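Local atomic coordinates of thermospermine synthase (Medicago truncatula, PDB entry 6BQ6), a protein that probably transfers an aminopropyl group from decarboxylated S-adenosylmethionine to spermidine, yielding thermospermine and methylthioadenosine in plant polyamine biosynthesis. Residues A53-I59 / I133-V137; K165-K171 / T203-K207; L120-T124 / Q281-N287; A272-D276 / D291-V296. One frame throughout, in Å; residues are numbered along the deposited sequence.

Contact 1 (A53-I59 / I133-V137); sequences ASQYQDI and IDEEV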
loop_
_atom_site.group_PDB
_atom_site.type_symbol
_atom_site.label_atom_id
_atom_site.label_comp_id
_atom_site.label_asym_id
_atom_site.label_seq_id
_atom_site.Cartn_x
_atom_site.Cartn_y
_atom_site.Cartn_z
ATOM N N ALA B 53 21.072 2.291 -11.647
ATOM C CA ALA B 53 20.633 3.325 -12.602
ATOM C C ALA B 53 21.663 3.887 -13.592
ATOM O O ALA B 53 22.809 4.100 -13.211
ATOM C CB ALA B 53 20.061 4.484 -11.846
ATOM N N SER B 54 21.191 4.245 -14.803
ATOM C CA SER B 54 21.913 5.081 -15.775
ATOM C C SER B 54 21.296 6.472 -15.630
ATOM O O SER B 54 20.328 6.632 -14.892
ATOM C CB SER B 54 21.687 4.535 -17.180
ATOM O OG SER B 54 20.372 4.846 -17.639
ATOM N N GLN B 55 21.794 7.475 -16.365
ATOM C CA GLN B 55 21.136 8.801 -16.287
ATOM C C GLN B 55 19.794 8.810 -16.980
ATOM O O GLN B 55 18.986 9.707 -16.714
ATOM C CB GLN B 55 22.024 10.033 -16.679
ATOM C CG GLN B 55 22.512 10.175 -18.092
ATOM C CD GLN B 55 21.473 10.775 -19.038
ATOM O OE1 GLN B 55 21.051 11.934 -18.908
ATOM N NE2 GLN B 55 21.084 9.995 -20.009
ATOM N N TYR B 56 19.522 7.799 -17.816
ATOM C CA TYR B 56 18.192 7.632 -18.386
ATOM C C TYR B 56 17.181 7.071 -17.413
ATOM O O TYR B 56 16.014 7.478 -17.449
ATOM C CB TYR B 56 18.201 6.716 -19.609
ATOM C CG TYR B 56 18.923 7.304 -20.750
ATOM C CD1 TYR B 56 18.342 8.339 -21.493
ATOM C CD2 TYR B 56 20.174 6.852 -21.103
ATOM C CE1 TYR B 56 19.025 8.902 -22.548
ATOM C CE2 TYR B 56 20.864 7.410 -22.161
ATOM C CZ TYR B 56 20.281 8.447 -22.867
ATOM O OH TYR B 56 20.966 9.028 -23.911
ATOM N N GLN B 57 17.569 6.100 -16.590
ATOM C CA GLN B 57 16.548 5.361 -15.812
ATOM C C GLN B 57 17.154 4.423 -14.777
ATOM O O GLN B 57 18.252 3.943 -14.973
ATOM C CB GLN B 57 15.637 4.546 -16.753
ATOM C CG GLN B 57 16.393 3.491 -17.548
ATOM C CD GLN B 57 15.735 3.143 -18.872
ATOM O OE1 GLN B 57 14.510 3.087 -18.968
ATOM N NE2 GLN B 57 16.544 2.893 -19.884
ATOM N N ASP B 58 16.445 4.224 -13.661
ATOM C CA ASP B 58 16.778 3.218 -12.665
ATOM C C ASP B 58 16.381 1.848 -13.188
ATOM O O ASP B 58 15.455 1.734 -13.953
ATOM C CB ASP B 58 16.047 3.448 -11.336
ATOM C CG ASP B 58 16.494 4.733 -10.617
ATOM O OD1 ASP B 58 17.522 5.349 -10.998
ATOM O OD2 ASP B 58 15.776 5.133 -9.677
ATOM N N ILE B 59 17.124 0.843 -12.761
ATOM C CA ILE B 59 17.015 -0.509 -13.254
ATOM C C ILE B 59 16.944 -1.408 -12.042
ATOM O O ILE B 59 17.728 -1.244 -11.142
ATOM C CB ILE B 59 18.271 -0.887 -14.084
ATOM C CG1 ILE B 59 18.474 0.156 -15.194
ATOM C CG2 ILE B 59 18.100 -2.294 -14.621
ATOM C CD1 ILE B 59 19.863 0.255 -15.768
ATOM N N ILE B 133 19.056 3.144 -26.740
ATOM C CA ILE B 133 19.777 4.323 -26.331
ATOM C C ILE B 133 20.567 4.085 -25.042
ATOM O O ILE B 133 21.499 4.802 -24.784
ATOM C CB ILE B 133 18.840 5.522 -26.239
ATOM C CG1 ILE B 133 19.647 6.792 -26.440
ATOM C CG2 ILE B 133 18.012 5.489 -24.951
ATOM C CD1 ILE B 133 18.842 7.952 -26.980
ATOM N N ASP B 134 20.202 3.077 -24.252
ATOM C CA ASP B 134 20.746 2.910 -22.897
ATOM C C ASP B 134 21.580 1.671 -22.838
ATOM O O ASP B 134 21.092 0.578 -22.616
ATOM C CB ASP B 134 19.626 2.890 -21.841
ATOM C CG ASP B 134 20.155 3.018 -20.420
ATOM O OD1 ASP B 134 21.386 2.919 -20.212
ATOM O OD2 ASP B 134 19.349 3.303 -19.525
ATOM N N GLU B 135 22.888 1.851 -23.028
ATOM C CA GLU B 135 23.799 0.733 -22.991
ATOM C C GLU B 135 23.780 0.008 -21.654
ATOM O O GLU B 135 24.027 -1.198 -21.582
ATOM C CB GLU B 135 25.218 1.232 -23.289
ATOM C CG GLU B 135 26.224 0.108 -23.458
ATOM C CD GLU B 135 27.539 0.615 -24.032
ATOM O OE1 GLU B 135 27.877 1.783 -23.737
ATOM O OE2 GLU B 135 28.218 -0.149 -24.768
ATOM N N GLU B 136 23.454 0.708 -20.580
ATOM C CA GLU B 136 23.470 0.046 -19.252
ATOM C C GLU B 136 22.354 -0.951 -19.137
ATOM O O GLU B 136 22.540 -2.007 -18.552
ATOM C CB GLU B 136 23.451 1.072 -18.131
ATOM C CG GLU B 136 24.831 1.729 -18.016
ATOM C CD GLU B 136 24.998 2.583 -16.780
ATOM O OE1 GLU B 136 24.414 2.221 -15.745
ATOM O OE2 GLU B 136 25.718 3.619 -16.866
ATOM N N VAL B 137 21.225 -0.687 -19.785
ATOM C CA VAL B 137 20.119 -1.669 -19.798
ATOM C C VAL B 137 20.550 -2.903 -20.598
ATOM O O VAL B 137 20.348 -4.022 -20.169
ATOM C CB VAL B 137 18.831 -1.076 -20.371
ATOM C CG1 VAL B 137 17.781 -2.180 -20.637
ATOM C CG2 VAL B 137 18.278 -0.007 -19.435
#
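This is a polar, interdomain contact: the tight turn between strands 47-53 and 58-64 of the four-stranded antiparallel sheet of the N-terminal part meets the start of helix 135-144, just after strand 127-132 of the Rossmann-like domain. Asp-134 is its focus. Its OD2 accepts from Ser-54 OG at 2.6 Å, and also from Gln-57 NE2, with OD2 to NE2 at 2.9 Å and a nearly straight N-H...O angle of 172°. The other carboxylate oxygen looks back into its own segment, where Asp-134 OD1 takes the N-H of Glu-136 at 3.0 Å, so Asp-134 serves as N-cap of the helix. Ser-54 is equally double-sided: while donating to Asp-134, its OG accepts from Gln-57 N at 3.2 Å, an ST motif that holds the turn together. Apolar contacts flank this network. Ile-133 CG2 sits 4.2 Å from the centroid of the Tyr-56 ring and only 9° off its normal, a CH-pi contact over the face, and Ile-59 CD1 reaches Val-137 CG2 at 4.0 Å. Gln-57 binds adenosine in another structure of this protein, as do Asp-132 and Asp-163, whose side chains lie about 4 Å from those of Asp-134 and Ile-133 respectively. Each oxygen of the Asp-134 carboxylate thus has its own task, OD1 capping the helix and OD2 fixing the turn, which is consistent with OD2 helping to orient the amide of Gln-57.

Contact 2 (K165-K171 / T203-K207); sequences KAELEGK and TLKPK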
loop_
_atom_site.group_PDB
_atom_site.type_symbol
_atom_site.label_atom_id
_atom_site.label_comp_id
_atom_site.label_asym_id
_atom_site.label_seq_id
_atom_site.Cartn_x
_atom_site.Cartn_y
_atom_site.Cartn_z
ATOM N N LYS B 165 16.214 7.155 -34.491
ATOM C CA LYS B 165 16.014 8.081 -35.618
ATOM C C LYS B 165 17.325 8.451 -36.231
ATOM O O LYS B 165 17.466 8.445 -37.457
ATOM C CB LYS B 165 15.230 9.369 -35.211
ATOM C CG LYS B 165 15.073 10.377 -36.336
ATOM C CD LYS B 165 14.290 11.607 -35.860
ATOM C CE LYS B 165 14.594 12.861 -36.676
ATOM N NZ LYS B 165 13.751 12.926 -37.884
ATOM N N ALA B 166 18.291 8.807 -35.397
ATOM C CA ALA B 166 19.632 9.125 -35.884
ATOM C C ALA B 166 20.267 7.969 -36.600
ATOM O O ALA B 166 20.877 8.153 -37.668
ATOM C CB ALA B 166 20.514 9.537 -34.709
ATOM N N GLU B 167 20.137 6.773 -36.015
ATOM C CA GLU B 167 20.726 5.572 -36.631
ATOM C C GLU B 167 20.151 5.260 -38.004
ATOM O O GLU B 167 20.905 5.078 -38.967
ATOM C CB GLU B 167 20.558 4.366 -35.722
ATOM C CG GLU B 167 21.302 3.140 -36.150
ATOM C CD GLU B 167 22.819 3.296 -36.154
ATOM O OE1 GLU B 167 23.324 4.209 -35.470
ATOM O OE2 GLU B 167 23.497 2.439 -36.793
ATOM N N LEU B 168 18.820 5.267 -38.114
ATOM C CA LEU B 168 18.164 4.999 -39.400
ATOM C C LEU B 168 18.505 6.061 -40.460
ATOM O O LEU B 168 18.779 5.716 -41.607
ATOM C CB LEU B 168 16.653 4.899 -39.248
ATOM C CG LEU B 168 16.160 3.619 -38.535
ATOM C CD1 LEU B 168 14.710 3.756 -38.091
ATOM C CD2 LEU B 168 16.321 2.409 -39.431
ATOM N N GLU B 169 18.464 7.323 -40.057
ATOM C CA GLU B 169 18.688 8.439 -40.989
ATOM C C GLU B 169 20.099 8.463 -41.496
ATOM O O GLU B 169 20.316 8.874 -42.629
ATOM C CB GLU B 169 18.409 9.780 -40.326
ATOM C CG GLU B 169 16.941 9.995 -40.198
ATOM C CD GLU B 169 16.535 11.419 -39.891
ATOM O OE1 GLU B 169 17.281 12.121 -39.164
ATOM O OE2 GLU B 169 15.421 11.778 -40.370
ATOM N N GLY B 170 21.041 8.029 -40.665
ATOM C CA GLY B 170 22.460 8.090 -40.998
ATOM C C GLY B 170 23.008 7.009 -41.882
ATOM O O GLY B 170 24.178 7.067 -42.257
ATOM N N LYS B 171 22.209 5.997 -42.203
ATOM C CA LYS B 171 22.613 4.920 -43.082
ATOM C C LYS B 171 21.549 4.662 -44.121
ATOM O O LYS B 171 20.343 4.860 -43.865
ATOM C CB LYS B 171 22.840 3.636 -42.279
ATOM C CG LYS B 171 23.978 3.684 -41.273
ATOM C CD LYS B 171 24.295 2.277 -40.779
ATOM C CE LYS B 171 25.502 2.216 -39.861
ATOM N NZ LYS B 171 25.443 3.225 -38.771
ATOM N N THR B 203 11.357 9.067 -42.289
ATOM C CA THR B 203 12.559 8.398 -41.754
ATOM C C THR B 203 12.431 6.900 -41.848
ATOM O O THR B 203 13.314 6.224 -42.353
ATOM C CB THR B 203 12.912 8.858 -40.300
ATOM O OG1 THR B 203 13.170 10.287 -40.246
ATOM C CG2 THR B 203 14.084 8.087 -39.733
ATOM N N LEU B 204 11.329 6.362 -41.335
ATOM C CA LEU B 204 11.196 4.898 -41.235
ATOM C C LEU B 204 10.842 4.262 -42.587
ATOM O O LEU B 204 11.484 3.296 -43.044
ATOM C CB LEU B 204 10.124 4.559 -40.197
ATOM C CG LEU B 204 10.160 3.055 -39.795
ATOM C CD1 LEU B 204 10.070 2.858 -38.297
ATOM C CD2 LEU B 204 9.069 2.342 -40.529
ATOM N N LYS B 205 9.772 4.749 -43.208
ATOM C CA LYS B 205 9.309 4.150 -44.481
ATOM C C LYS B 205 10.395 4.060 -45.542
ATOM O O LYS B 205 10.553 2.988 -46.155
ATOM C CB LYS B 205 8.039 4.852 -44.981
ATOM C CG LYS B 205 7.275 4.095 -46.053
ATOM C CD LYS B 205 5.807 4.541 -46.131
ATOM C CE LYS B 205 5.398 4.804 -47.553
ATOM N NZ LYS B 205 3.919 4.951 -47.687
ATOM N N PRO B 206 11.239 5.126 -45.691
ATOM C CA PRO B 206 12.345 5.011 -46.650
ATOM C C PRO B 206 13.363 3.942 -46.365
ATOM O O PRO B 206 14.116 3.583 -47.268
ATOM C CB PRO B 206 13.009 6.373 -46.581
ATOM C CG PRO B 206 11.938 7.289 -46.181
ATOM C CD PRO B 206 11.093 6.508 -45.217
ATOM N N LYS B 207 13.403 3.420 -45.134
ATOM C CA LYS B 207 14.324 2.353 -44.796
ATOM C C LYS B 207 13.673 0.984 -44.680
ATOM O O LYS B 207 14.299 0.076 -44.166
ATOM C CB LYS B 207 15.113 2.738 -43.517
ATOM C CG LYS B 207 15.983 4.017 -43.705
ATOM C CD LYS B 207 17.012 3.961 -44.848
ATOM C CE LYS B 207 17.421 5.335 -45.376
ATOM N NZ LYS B 207 17.988 6.246 -44.361
#
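Thr-203, Lys-207 and Leu-168 lose the most surface here, 86, 74 and 70 Å² of a summed 324 Å². Thr-203, in helix 197-204, directs its CA-CB bond at helix 164-169, where the closest CA pair is Glu-169 with Thr-203 at 6.2 Å. Its OG1 donates to Glu-169 OE2 at 2.7 Å, and the same OE2 is held by Lys-165 NZ at 3.2 Å in a salt bridge one helical turn back; the methyl Thr-203 CG2 rests 4.1 Å from Leu-168 CB. Lys-207 serves the C-terminal end of segment 165-171. Its NZ donates to Leu-168 O at 2.9 Å and to Lys-171 O at 2.8 Å, so one ammonium group spans the carbonyls of Leu-168 and Lys-171. The Lys-207 stem lies beside Leu-168, with CB and Leu-168 CD2 4.3 Å apart. Leu-168 also points toward the other segment and is buried between it and the sheet. Within the Rossmann-like domain the contact joins the helix after strand 157-161 to helix 197-204, which follows strand 175-181: Leu-168 packs on Phe-106 of strand 104-107, Lys-165 touches Phe-199 of helix 197-204, and the backbone of Lys-207 hydrogen-bonds to Tyr-175 of strand 175-181.

Contact 3 (L120-T124 / Q281-N287); sequences LRHKT and QRIIEEN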
loop_
_atom_site.group_PDB
_atom_site.type_symbol
_atom_site.label_atom_id
_atom_site.label_comp_id
_atom_site.label_asym_id
_atom_site.label_seq_id
_atom_site.Cartn_x
_atom_site.Cartn_y
_atom_site.Cartn_z
ATOM N N LEU B 120 15.375 -14.170 -33.741
ATOM C CA LEU B 120 16.426 -15.157 -34.101
ATOM C C LEU B 120 15.926 -16.602 -34.182
ATOM O O LEU B 120 16.617 -17.474 -34.673
ATOM C CB LEU B 120 17.579 -15.043 -33.102
ATOM C CG LEU B 120 18.348 -13.705 -33.271
ATOM C CD1 LEU B 120 19.182 -13.464 -32.030
ATOM C CD2 LEU B 120 19.269 -13.618 -34.485
ATOM N N ARG B 121 14.727 -16.872 -33.684
ATOM C CA ARG B 121 14.054 -18.143 -33.932
ATOM C C ARG B 121 13.664 -18.351 -35.377
ATOM O O ARG B 121 13.389 -19.467 -35.755
ATOM C CB ARG B 121 12.834 -18.323 -33.020
ATOM C CG ARG B 121 13.227 -18.389 -31.547
ATOM C CD ARG B 121 12.011 -18.499 -30.621
ATOM N NE ARG B 121 11.188 -19.660 -30.943
ATOM C CZ ARG B 121 9.861 -19.747 -30.814
ATOM N NH1 ARG B 121 9.126 -18.739 -30.402
ATOM N NH2 ARG B 121 9.259 -20.854 -31.160
ATOM N N HIS B 122 13.580 -17.284 -36.175
ATOM C CA HIS B 122 13.239 -17.401 -37.572
ATOM C C HIS B 122 14.421 -17.815 -38.397
ATOM O O HIS B 122 15.398 -17.097 -38.479
ATOM C CB HIS B 122 12.673 -16.079 -38.054
ATOM C CG HIS B 122 11.273 -15.852 -37.596
ATOM N ND1 HIS B 122 10.201 -15.947 -38.451
ATOM C CD2 HIS B 122 10.772 -15.492 -36.387
ATOM C CE1 HIS B 122 9.084 -15.686 -37.786
ATOM N NE2 HIS B 122 9.405 -15.419 -36.533
ATOM N N LYS B 123 14.305 -18.956 -39.084
ATOM C CA LYS B 123 15.427 -19.403 -39.915
ATOM C C LYS B 123 15.732 -18.537 -41.117
ATOM O O LYS B 123 16.855 -18.602 -41.621
ATOM C CB LYS B 123 15.219 -20.872 -40.344
ATOM C CG LYS B 123 15.340 -21.773 -39.159
ATOM C CD LYS B 123 14.953 -23.208 -39.487
ATOM C CE LYS B 123 13.456 -23.374 -39.685
ATOM N NZ LYS B 123 13.076 -24.839 -39.701
ATOM N N THR B 124 14.764 -17.730 -41.577
ATOM C CA THR B 124 15.005 -16.821 -42.692
ATOM C C THR B 124 15.981 -15.689 -42.360
ATOM O O THR B 124 16.623 -15.086 -43.250
ATOM C CB THR B 124 13.664 -16.215 -43.206
ATOM O OG1 THR B 124 13.022 -15.479 -42.156
ATOM C CG2 THR B 124 12.699 -17.309 -43.635
ATOM N N GLN B 281 7.172 -24.031 -40.837
ATOM C CA GLN B 281 8.284 -24.025 -41.785
ATOM C C GLN B 281 9.449 -23.176 -41.300
ATOM O O GLN B 281 10.605 -23.533 -41.496
ATOM C CB GLN B 281 7.829 -23.554 -43.183
ATOM C CG GLN B 281 8.910 -23.706 -44.266
ATOM C CD GLN B 281 9.262 -25.169 -44.537
ATOM O OE1 GLN B 281 8.404 -25.935 -44.991
ATOM N NE2 GLN B 281 10.499 -25.588 -44.201
ATOM N N ARG B 282 9.149 -22.032 -40.678
ATOM C CA ARG B 282 10.145 -20.986 -40.504
ATOM C C ARG B 282 10.695 -20.774 -39.111
ATOM O O ARG B 282 11.817 -20.316 -38.942
ATOM C CB ARG B 282 9.560 -19.669 -40.932
ATOM C CG ARG B 282 9.189 -19.577 -42.375
ATOM C CD ARG B 282 8.821 -18.142 -42.522
ATOM N NE ARG B 282 8.024 -17.810 -43.645
ATOM C CZ ARG B 282 7.631 -16.563 -43.906
ATOM N NH1 ARG B 282 6.854 -16.297 -44.934
ATOM N NH2 ARG B 282 7.995 -15.575 -43.094
ATOM N N ILE B 283 9.907 -21.118 -38.103
ATOM C CA ILE B 283 10.305 -20.820 -36.747
ATOM C C ILE B 283 10.818 -22.079 -36.067
ATOM O O ILE B 283 10.156 -23.141 -36.101
ATOM C CB ILE B 283 9.123 -20.271 -35.945
ATOM C CG1 ILE B 283 8.629 -18.959 -36.549
ATOM C CG2 ILE B 283 9.541 -20.135 -34.483
ATOM C CD1 ILE B 283 7.382 -18.399 -35.834
ATOM N N ILE B 284 11.975 -21.951 -35.453
ATOM C CA ILE B 284 12.613 -23.003 -34.627
ATOM C C ILE B 284 11.812 -23.204 -33.338
ATOM O O ILE B 284 11.494 -22.231 -32.643
ATOM C CB ILE B 284 14.069 -22.599 -34.276
ATOM C CG1 ILE B 284 14.906 -22.489 -35.554
ATOM C CG2 ILE B 284 14.737 -23.583 -33.310
ATOM C CD1 ILE B 284 16.276 -21.853 -35.320
ATOM N N GLU B 285 11.476 -24.459 -33.025
ATOM C CA GLU B 285 10.632 -24.795 -31.862
ATOM C C GLU B 285 9.198 -24.233 -31.946
ATOM O O GLU B 285 8.850 -23.413 -32.799
ATOM C CB GLU B 285 11.290 -24.383 -30.546
ATOM C CG GLU B 285 12.577 -25.125 -30.245
ATOM C CD GLU B 285 12.952 -25.072 -28.773
ATOM O OE1 GLU B 285 13.848 -24.260 -28.435
ATOM O OE2 GLU B 285 12.350 -25.831 -27.959
ATOM N N GLU B 286 8.357 -24.743 -31.057
ATOM C CA GLU B 286 6.953 -24.373 -31.005
ATOM C C GLU B 286 6.826 -23.078 -30.239
ATOM O O GLU B 286 7.409 -22.943 -29.185
ATOM C CB GLU B 286 6.155 -25.427 -30.244
ATOM C CG GLU B 286 5.664 -26.560 -31.116
ATOM C CD GLU B 286 4.237 -26.285 -31.577
ATOM O OE1 GLU B 286 4.108 -25.824 -32.742
ATOM O OE2 GLU B 286 3.264 -26.487 -30.765
ATOM N N ASN B 287 6.023 -22.166 -30.756
ATOM C CA ASN B 287 5.591 -21.000 -29.970
ATOM C C ASN B 287 4.778 -21.457 -28.773
ATOM O O ASN B 287 4.096 -22.485 -28.831
ATOM C CB ASN B 287 4.728 -20.075 -30.821
ATOM C CG ASN B 287 5.532 -19.300 -31.845
ATOM O OD1 ASN B 287 6.740 -19.243 -31.775
ATOM N ND2 ASN B 287 4.850 -18.651 -32.770
HETATM O O HOH W 1 10.356 -15.857 -41.204
#
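Backbone bonds tie the loop between helix 114-120 and strand 127-132 of the Rossmann-like domain to the chain just after helix 272-282, away from the ligand pocket. A single bridge pairs His-122 with Ile-283 (CA to CA 4.6 Å): Ile-284 N donates to Arg-121 O at 2.9 Å and 179°, and Lys-123 N to Arg-282 O at 2.8 Å and 174°. From the Arg-121 guanidinium, NE and NH2 both donate to Ile-284 O, at 3.1 and 3.0 Å, with weak bonds from NH2 to Glu-285 O at 3.1 Å and from NH1 to Asn-287 OD1 at 2.8 Å; Glu-118 salt-bridges NH1. In apolar contact, Ile-283 CG1 stands 3.7 Å from the centroid of the His-122 ring, a CH-pi contact over the face, and Ile-283 CG2 lies 3.4 Å from Arg-121 NH2 over the guanidinium. A water binds His-122 ND1 at 2.8 Å, Thr-124 OG1 at 2.9 Å and Arg-282 NH2 at 3.0 Å. His-122 NE2 hydrogen-bonds to His-93, Thr-124 OG1 also to Pro-102 O and Arg-282 NH1 to His-99 O. Across the segments all but one acceptor is a backbone carbonyl, so the contact fixes the chain's course more than it depends on side chains.

Contact 4 (A272-D276 / D291-V296); sequences AEELD and DGKTFV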
loop_
_atom_site.group_PDB
_atom_site.type_symbol
_atom_site.label_atom_id
_atom_site.label_comp_id
_atom_site.label_asym_id
_atom_site.label_seq_id
_atom_site.Cartn_x
_atom_site.Cartn_y
_atom_site.Cartn_z
ATOM N N ALA B 272 -5.461 -18.070 -40.424
ATOM C CA ALA B 272 -4.902 -18.869 -39.343
ATOM C C ALA B 272 -4.060 -20.013 -39.853
ATOM O O ALA B 272 -2.945 -20.218 -39.428
ATOM C CB ALA B 272 -5.996 -19.389 -38.446
ATOM N N GLU B 273 -4.580 -20.770 -40.805
ATOM C CA GLU B 273 -3.846 -21.947 -41.227
ATOM C C GLU B 273 -2.579 -21.610 -41.977
ATOM O O GLU B 273 -1.598 -22.296 -41.812
ATOM C CB GLU B 273 -4.720 -22.869 -42.078
ATOM C CG GLU B 273 -5.887 -23.496 -41.347
ATOM C CD GLU B 273 -7.029 -22.555 -41.090
ATOM O OE1 GLU B 273 -7.115 -21.474 -41.710
ATOM O OE2 GLU B 273 -7.866 -22.847 -40.234
ATOM N N GLU B 274 -2.605 -20.578 -42.815
ATOM C CA GLU B 274 -1.386 -20.162 -43.513
ATOM C C GLU B 274 -0.319 -19.678 -42.544
ATOM O O GLU B 274 0.854 -20.021 -42.659
ATOM C CB GLU B 274 -1.651 -19.098 -44.589
ATOM C CG GLU B 274 -0.400 -18.716 -45.425
ATOM C CD GLU B 274 0.515 -19.885 -45.864
ATOM O OE1 GLU B 274 0.052 -21.015 -46.135
ATOM O OE2 GLU B 274 1.732 -19.663 -45.982
ATOM N N LEU B 275 -0.742 -18.921 -41.535
ATOM C CA LEU B 275 0.173 -18.597 -40.471
ATOM C C LEU B 275 0.767 -19.827 -39.790
ATOM O O LEU B 275 1.948 -19.861 -39.553
ATOM C CB LEU B 275 -0.519 -17.717 -39.397
ATOM C CG LEU B 275 -0.794 -16.318 -39.879
ATOM C CD1 LEU B 275 -1.743 -15.574 -38.958
ATOM C CD2 LEU B 275 0.496 -15.532 -40.022
ATOM N N ASP B 276 -0.053 -20.840 -39.459
ATOM C CA ASP B 276 0.518 -22.053 -38.810
ATOM C C ASP B 276 1.534 -22.779 -39.692
ATOM O O ASP B 276 2.550 -23.284 -39.210
ATOM C CB ASP B 276 -0.559 -23.034 -38.374
ATOM C CG ASP B 276 -1.370 -22.520 -37.203
ATOM O OD1 ASP B 276 -0.808 -21.773 -36.354
ATOM O OD2 ASP B 276 -2.585 -22.850 -37.120
ATOM N N ASP B 291 -0.444 -19.242 -32.020
ATOM C CA ASP B 291 -0.714 -19.972 -33.249
ATOM C C ASP B 291 -1.567 -19.072 -34.135
ATOM O O ASP B 291 -1.885 -17.925 -33.756
ATOM C CB ASP B 291 -1.307 -21.380 -33.029
ATOM C CG ASP B 291 -2.639 -21.384 -32.344
ATOM O OD1 ASP B 291 -3.269 -20.295 -32.138
ATOM O OD2 ASP B 291 -3.088 -22.501 -31.951
ATOM N N GLY B 292 -1.944 -19.559 -35.319
ATOM C CA GLY B 292 -2.679 -18.724 -36.238
ATOM C C GLY B 292 -4.019 -18.287 -35.731
ATOM O O GLY B 292 -4.387 -17.086 -35.897
ATOM N N LYS B 293 -4.742 -19.199 -35.089
ATOM C CA LYS B 293 -6.038 -18.835 -34.521
ATOM C C LYS B 293 -5.918 -17.744 -33.461
ATOM O O LYS B 293 -6.748 -16.824 -33.373
ATOM C CB LYS B 293 -6.755 -20.047 -33.915
ATOM C CG LYS B 293 -7.546 -20.913 -34.887
ATOM C CD LYS B 293 -8.336 -21.898 -34.013
ATOM C CE LYS B 293 -9.193 -22.852 -34.800
ATOM N NZ LYS B 293 -10.132 -23.539 -33.859
ATOM N N THR B 294 -4.856 -17.826 -32.683
ATOM C CA THR B 294 -4.584 -16.805 -31.668
ATOM C C THR B 294 -4.402 -15.444 -32.298
ATOM O O THR B 294 -4.975 -14.441 -31.823
ATOM C CB THR B 294 -3.381 -17.165 -30.777
ATOM O OG1 THR B 294 -3.555 -18.463 -30.198
ATOM C CG2 THR B 294 -3.246 -16.180 -29.618
ATOM N N PHE B 295 -3.615 -15.377 -33.381
ATOM C CA PHE B 295 -3.437 -14.101 -34.039
ATOM C C PHE B 295 -4.723 -13.549 -34.622
ATOM O O PHE B 295 -5.010 -12.344 -34.487
ATOM C CB PHE B 295 -2.336 -14.150 -35.116
ATOM C CG PHE B 295 -2.175 -12.841 -35.770
ATOM C CD1 PHE B 295 -1.634 -11.806 -35.034
ATOM C CD2 PHE B 295 -2.741 -12.575 -36.999
ATOM C CE1 PHE B 295 -1.592 -10.512 -35.532
ATOM C CE2 PHE B 295 -2.684 -11.281 -37.515
ATOM C CZ PHE B 295 -2.106 -10.266 -36.767
ATOM N N VAL B 296 -5.526 -14.402 -35.241
ATOM C CA VAL B 296 -6.795 -13.946 -35.819
ATOM C C VAL B 296 -7.696 -13.421 -34.719
ATOM O O VAL B 296 -8.282 -12.358 -34.901
ATOM C CB VAL B 296 -7.468 -15.039 -36.669
ATOM C CG1 VAL B 296 -8.946 -14.698 -36.936
ATOM C CG2 VAL B 296 -6.640 -15.237 -37.925
HETATM O O HOH W 2 -4.169 -22.004 -35.165
#
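Leu-275 lays its CD1 against the ring of Phe-295, 3.7 Å from CD2, at the buried side of a glycine-mediated packing of two consecutive helices: helices 272-282 and 292-298 come within 8.1 Å between the axes of their short segments, their N-to-C directions 132° apart. The closeness depends on Gly-292. Its CA is 3.8 Å from the CA of Ala-272 and 3.5 Å from Ala-272 O, in a CA-H...O contact with an angle at hydrogen of 173°, and 4.0 Å from Leu-275 CB. A beta-carbon built on Gly-292 would fall 2.0 Å from Ala-272 O, a clash, so the absence of a side chain is what permits this approach. On the more open side Ala-272 CB faces Val-296 CG2 at 4.2 Å. Phe-295 is further enclosed by an edge-to-face contact with Tyr-247 and by His-98 of helix 84-98. The N terminus of helix 292-298 is capped by Asp-291, whose OD1 accepts from Thr-294 N at 3.0 Å and from Thr-294 OG1 at 2.7 Å; its OD2 forms a salt bridge with Arg-306 of the second subunit, placing this helix pair at a subunit interface. Asp-276 supplies the direct polar link between the helices: its OD1 accepts from Gly-292 N at 2.7 Å, while a water donates to Asp-276 OD2 at 2.7 Å and accepts from Lys-293 N at 2.9 Å.

From the N terminus, contact 1 opens at the hairpin turn 53-59 of the N-terminal sheet. Segment 120-124 of contact 3 follows before contact 1 closes at 133-137, so these two cross. Contact 2 then opens and closes, from 165-171 to 203-207, wholly within the span of contact 3, about 28 Å from it between centres. Contact 4 opens at 272-276, contact 3 closes at 281-287, and contact 4 closes at 291-296: a second crossing. Contact 1 joins the two domains, contact 2 two helices of the Rossmann-like domain; contact 3 ties the end of helix 272-282 to the loop after helix 114-120, contact 4 packs helices 272-282 and 292-298 together, and both reach the second subunit.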